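Local coordinates for intracellular exo-alpha-(1->5)-L-arabinofuranosidase (Bifidobacterium longum, PDB 2Y2W), which hydrolyses terminal alpha-L-arabinofuranosyl bonds in arabinans and arabinoxylan, helping to break down the plant cell wall, at residues Met133-Thr144 with Trp369-Glu377. Sequence-based numbering, arbitrary orientation.
Sequences MRRDLAWHCTET and WPKSPHLLE
The indole of Trp369 is sandwiched between Arg135 and His140. On one face the imidazole stacks on the five-membered ring, centroids 3.8 Å apart and planes at 22°. His140 CE1 lies 3.3 Å from Trp369 CE2. On the opposite face the guanidinium of Arg135 lies almost flat, its plane 14° from that of the indole, with Arg135 NE 3.3 Å from Trp369 CZ2, while Arg135 CD sits over the six-membered ring as a CH-pi contact. An extended chain from CG to NE (chi2 -179°) carries the arginine across that face, roughly at right angles to the indole side chain. The benzo edge of the indole meets the hairpin backbone, Trp369 CZ3 lying 3.2 Å from Asp136 O. Next along, Thr142 N donates to Pro370 O (3.2 Å), and a water links Thr142 O to Ser372 N. Further on, Cys141 SG packs against Pro373 CD at 3.6 Å and Leu375 CD1 at 4.0 Å.

The platform for these contacts is a two-stranded antiparallel hairpin, 134-136 with 141-143; it and 369-377 belong to the loops after barrel strands 107-110 and 335-341, on the catalytic face of the family 51 (beta/alpha)8 barrel. A G1 bulge that sets His140 and Cys141 against Asp136 shapes its turn, and an Asx motif, in which Trp139 N donates to Asp136 OD2, braces it; Asn118 holds the other carboxylate oxygen. At the turn, Trp139 CZ3 touches Leu376 CD1, and Trp139 NE1 is hydrogen-bonded to Glu69 OE2, of a residue that probably binds the arabinofuranose. Leu376 in turn packs on Trp344, implicated in substrate recognition in relatives, and the second subunit approaches Arg135 and His140 through Glu182 and Ala244 of that chain.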
loop_
_atom_site.group_PDB
_atom_site.type_symbol
_atom_site.label_atom_id
_atom_site.label_comp_id
_atom_site.label_asym_id
_atom_site.label_seq_id
_atom_site.Cartn_x
_atom_site.Cartn_y
_atom_site.Cartn_z
ATOM N N MET D 133 -10.802 16.371 16.674
ATOM C CA MET D 133 -9.519 16.881 17.123
ATOM C C MET D 133 -8.467 15.790 16.935
ATOM O O MET D 133 -8.652 14.650 17.372
ATOM C CB MET D 133 -9.606 17.358 18.573
ATOM C CG MET D 133 -8.946 18.711 18.786
ATOM S SD MET D 133 -9.779 19.762 19.992
ATOM C CE MET D 133 -8.772 19.473 21.448
ATOM N N ARG D 134 -7.373 16.146 16.266
ATOM C CA ARG D 134 -6.408 15.163 15.774
ATOM C C ARG D 134 -4.974 15.438 16.215
ATOM O O ARG D 134 -4.639 16.548 16.634
ATOM C CB ARG D 134 -6.469 15.090 14.242
ATOM C CG ARG D 134 -7.769 14.523 13.680
ATOM C CD ARG D 134 -7.752 13.004 13.624
ATOM N NE ARG D 134 -8.897 12.492 12.878
ATOM C CZ ARG D 134 -9.875 11.756 13.398
ATOM N NH1 ARG D 134 -9.856 11.411 14.681
ATOM N NH2 ARG D 134 -10.873 11.351 12.624
ATOM N N ARG D 135 -4.139 14.406 16.119
ATOM C CA ARG D 135 -2.712 14.512 16.375
ATOM C C ARG D 135 -1.985 14.883 15.095
ATOM O O ARG D 135 -2.365 14.442 14.009
ATOM C CB ARG D 135 -2.158 13.163 16.834
ATOM C CG ARG D 135 -2.315 12.836 18.295
ATOM C CD ARG D 135 -1.685 11.480 18.571
ATOM N NE ARG D 135 -1.397 11.276 19.986
ATOM C CZ ARG D 135 -0.786 10.207 20.485
ATOM N NH1 ARG D 135 -0.390 9.218 19.686
ATOM N NH2 ARG D 135 -0.570 10.124 21.792
ATOM N N ASP D 136 -0.934 15.685 15.227
ATOM C CA ASP D 136 0.052 15.821 14.166
ATOM C C ASP D 136 1.375 15.249 14.652
ATOM O O ASP D 136 1.963 15.757 15.605
ATOM C CB ASP D 136 0.232 17.279 13.737
ATOM C CG ASP D 136 1.424 17.465 12.810
ATOM O OD1 ASP D 136 1.550 16.689 11.837
ATOM O OD2 ASP D 136 2.243 18.376 13.062
ATOM N N LEU D 137 1.834 14.190 13.991
ATOM C CA LEU D 137 3.091 13.533 14.349
ATOM C C LEU D 137 4.318 14.381 14.033
ATOM O O LEU D 137 5.281 14.386 14.796
ATOM C CB LEU D 137 3.204 12.174 13.655
ATOM C CG LEU D 137 2.750 10.922 14.411
ATOM C CD1 LEU D 137 1.273 10.957 14.798
ATOM C CD2 LEU D 137 3.053 9.693 13.575
ATOM N N ALA D 138 4.270 15.100 12.914
ATOM C CA ALA D 138 5.415 15.871 12.421
ATOM C C ALA D 138 5.945 16.914 13.413
ATOM O O ALA D 138 7.155 17.016 13.620
ATOM C CB ALA D 138 5.071 16.528 11.098
ATOM N N TRP D 139 5.041 17.674 14.024
ATOM C CA TRP D 139 5.422 18.770 14.921
ATOM C C TRP D 139 4.975 18.539 16.366
ATOM O O TRP D 139 5.144 19.408 17.223
ATOM C CB TRP D 139 4.911 20.107 14.370
ATOM C CG TRP D 139 5.428 20.344 12.992
ATOM C CD1 TRP D 139 4.743 20.196 11.821
ATOM C CD2 TRP D 139 6.767 20.706 12.632
ATOM N NE1 TRP D 139 5.566 20.466 10.755
ATOM C CE2 TRP D 139 6.816 20.776 11.224
ATOM C CE3 TRP D 139 7.926 20.988 13.365
ATOM C CZ2 TRP D 139 7.978 21.125 10.530
ATOM C CZ3 TRP D 139 9.083 21.331 12.676
ATOM C CH2 TRP D 139 9.099 21.398 11.272
ATOM N N HIS D 140 4.429 17.349 16.615
ATOM C CA HIS D 140 3.994 16.915 17.944
ATOM C C HIS D 140 2.967 17.872 18.547
ATOM O O HIS D 140 3.138 18.372 19.655
ATOM C CB HIS D 140 5.197 16.716 18.876
ATOM C CG HIS D 140 4.955 15.729 19.975
ATOM N ND1 HIS D 140 4.869 14.372 19.750
ATOM C CD2 HIS D 140 4.790 15.900 21.308
ATOM C CE1 HIS D 140 4.657 13.750 20.895
ATOM N NE2 HIS D 140 4.606 14.654 21.856
ATOM N N CYS D 141 1.900 18.121 17.796
ATOM C CA CYS D 141 0.852 19.037 18.226
ATOM C C CYS D 141 -0.521 18.408 18.083
ATOM O O CYS D 141 -0.714 17.506 17.267
ATOM C CB CYS D 141 0.908 20.330 17.405
ATOM S SG CYS D 141 2.427 21.282 17.626
ATOM N N THR D 142 -1.470 18.882 18.888
ATOM C CA THR D 142 -2.876 18.556 18.678
ATOM C C THR D 142 -3.525 19.614 17.785
ATOM O O THR D 142 -3.359 20.820 18.003
ATOM C CB THR D 142 -3.673 18.347 19.999
ATOM O OG1 THR D 142 -5.079 18.420 19.732
ATOM C CG2 THR D 142 -3.325 19.393 21.027
ATOM N N GLU D 143 -4.254 19.135 16.779
ATOM C CA GLU D 143 -4.867 19.973 15.757
ATOM C C GLU D 143 -6.395 19.963 15.881
ATOM O O GLU D 143 -7.034 18.907 15.814
ATOM C CB GLU D 143 -4.413 19.492 14.372
ATOM C CG GLU D 143 -5.226 20.006 13.189
ATOM C CD GLU D 143 -4.836 21.400 12.745
ATOM O OE1 GLU D 143 -3.651 21.777 12.873
ATOM O OE2 GLU D 143 -5.721 22.119 12.245
ATOM N N THR D 144 -6.968 21.151 16.058
ATOM C CA THR D 144 -8.410 21.305 16.237
ATOM C C THR D 144 -9.169 21.214 14.921
ATOM O O THR D 144 -10.370 20.929 14.913
ATOM C CB THR D 144 -8.760 22.646 16.906
ATOM O OG1 THR D 144 -8.259 23.723 16.104
ATOM C CG2 THR D 144 -8.155 22.721 18.296
ATOM N N TRP D 369 -0.592 16.848 23.733
ATOM C CA TRP D 369 0.271 17.558 22.799
ATOM C C TRP D 369 -0.174 19.025 22.713
ATOM O O TRP D 369 -1.370 19.309 22.772
ATOM C CB TRP D 369 0.238 16.872 21.428
ATOM C CG TRP D 369 0.709 15.417 21.435
ATOM C CD1 TRP D 369 0.873 14.603 22.527
ATOM C CD2 TRP D 369 1.033 14.612 20.292
ATOM N NE1 TRP D 369 1.295 13.356 22.134
ATOM C CE2 TRP D 369 1.400 13.333 20.769
ATOM C CE3 TRP D 369 1.060 14.851 18.912
ATOM C CZ2 TRP D 369 1.791 12.297 19.914
ATOM C CZ3 TRP D 369 1.447 13.816 18.061
ATOM C CH2 TRP D 369 1.808 12.557 18.569
ATOM N N PRO D 370 0.787 19.963 22.616
ATOM C CA PRO D 370 0.465 21.396 22.627
ATOM C C PRO D 370 -0.322 21.885 21.404
ATOM O O PRO D 370 -0.116 21.394 20.295
ATOM C CB PRO D 370 1.843 22.065 22.675
ATOM C CG PRO D 370 2.796 21.037 22.185
ATOM C CD PRO D 370 2.241 19.730 22.636
ATOM N N LYS D 371 -1.219 22.845 21.629
ATOM C CA LYS D 371 -1.976 23.501 20.560
ATOM C C LYS D 371 -1.299 24.800 20.142
ATOM O O LYS D 371 -1.021 25.658 20.981
ATOM C CB LYS D 371 -3.408 23.794 21.015
ATOM C CG LYS D 371 -4.432 22.763 20.573
ATOM C CD LYS D 371 -5.596 22.642 21.554
ATOM C CE LYS D 371 -6.590 23.783 21.420
ATOM N NZ LYS D 371 -7.793 23.553 22.268
ATOM N N SER D 372 -1.045 24.933 18.842
ATOM C CA SER D 372 -0.365 26.104 18.260
ATOM C C SER D 372 0.707 26.743 19.161
ATOM O O SER D 372 0.548 27.886 19.607
ATOM C CB SER D 372 -1.383 27.156 17.795
ATOM O OG SER D 372 -2.236 27.559 18.855
ATOM N N PRO D 373 1.805 26.004 19.427
ATOM C CA PRO D 373 2.897 26.543 20.226
ATOM C C PRO D 373 3.819 27.427 19.394
ATOM O O PRO D 373 3.701 27.464 18.167
ATOM C CB PRO D 373 3.643 25.287 20.681
ATOM C CG PRO D 373 3.398 24.291 19.618
ATOM C CD PRO D 373 2.096 24.635 18.956
ATOM N N HIS D 374 4.729 28.131 20.063
ATOM C CA HIS D 374 5.732 28.942 19.382
ATOM C C HIS D 374 6.866 28.055 18.868
ATOM O O HIS D 374 7.781 27.698 19.616
ATOM C CB HIS D 374 6.262 30.038 20.312
ATOM C CG HIS D 374 5.238 31.071 20.668
ATOM N ND1 HIS D 374 5.215 32.324 20.097
ATOM C CD2 HIS D 374 4.195 31.032 21.531
ATOM C CE1 HIS D 374 4.206 33.015 20.595
ATOM N NE2 HIS D 374 3.570 32.253 21.468
ATOM N N LEU D 375 6.780 27.694 17.589
ATOM C CA LEU D 375 7.768 26.830 16.945
ATOM C C LEU D 375 8.368 27.506 15.723
ATOM O O LEU D 375 7.647 28.118 14.932
ATOM C CB LEU D 375 7.135 25.500 16.524
ATOM C CG LEU D 375 6.653 24.506 17.587
ATOM C CD1 LEU D 375 5.781 23.437 16.943
ATOM C CD2 LEU D 375 7.820 23.867 18.338
ATOM N N LEU D 376 9.688 27.388 15.580
ATOM C CA LEU D 376 10.421 27.899 14.418
ATOM C C LEU D 376 10.222 29.400 14.187
ATOM O O LEU D 376 10.163 29.856 13.040
ATOM C CB LEU D 376 10.048 27.111 13.152
ATOM C CG LEU D 376 10.767 25.803 12.810
ATOM C CD1 LEU D 376 10.499 24.694 13.827
ATOM C CD2 LEU D 376 10.357 25.356 11.415
ATOM N N GLU D 377 10.125 30.162 15.273
ATOM C CA GLU D 377 9.892 31.604 15.174
ATOM C C GLU D 377 11.201 32.391 15.143
ATOM O O GLU D 377 11.497 33.169 16.051
ATOM C CB GLU D 377 8.969 32.088 16.298
ATOM C CG GLU D 377 7.521 31.629 16.150
ATOM C CD GLU D 377 6.564 32.342 17.093
ATOM O OE1 GLU D 377 7.009 33.218 17.871
ATOM O OE2 GLU D 377 5.357 32.021 17.052
HETATM O O HOH W 1 -1.633 23.076 16.812
#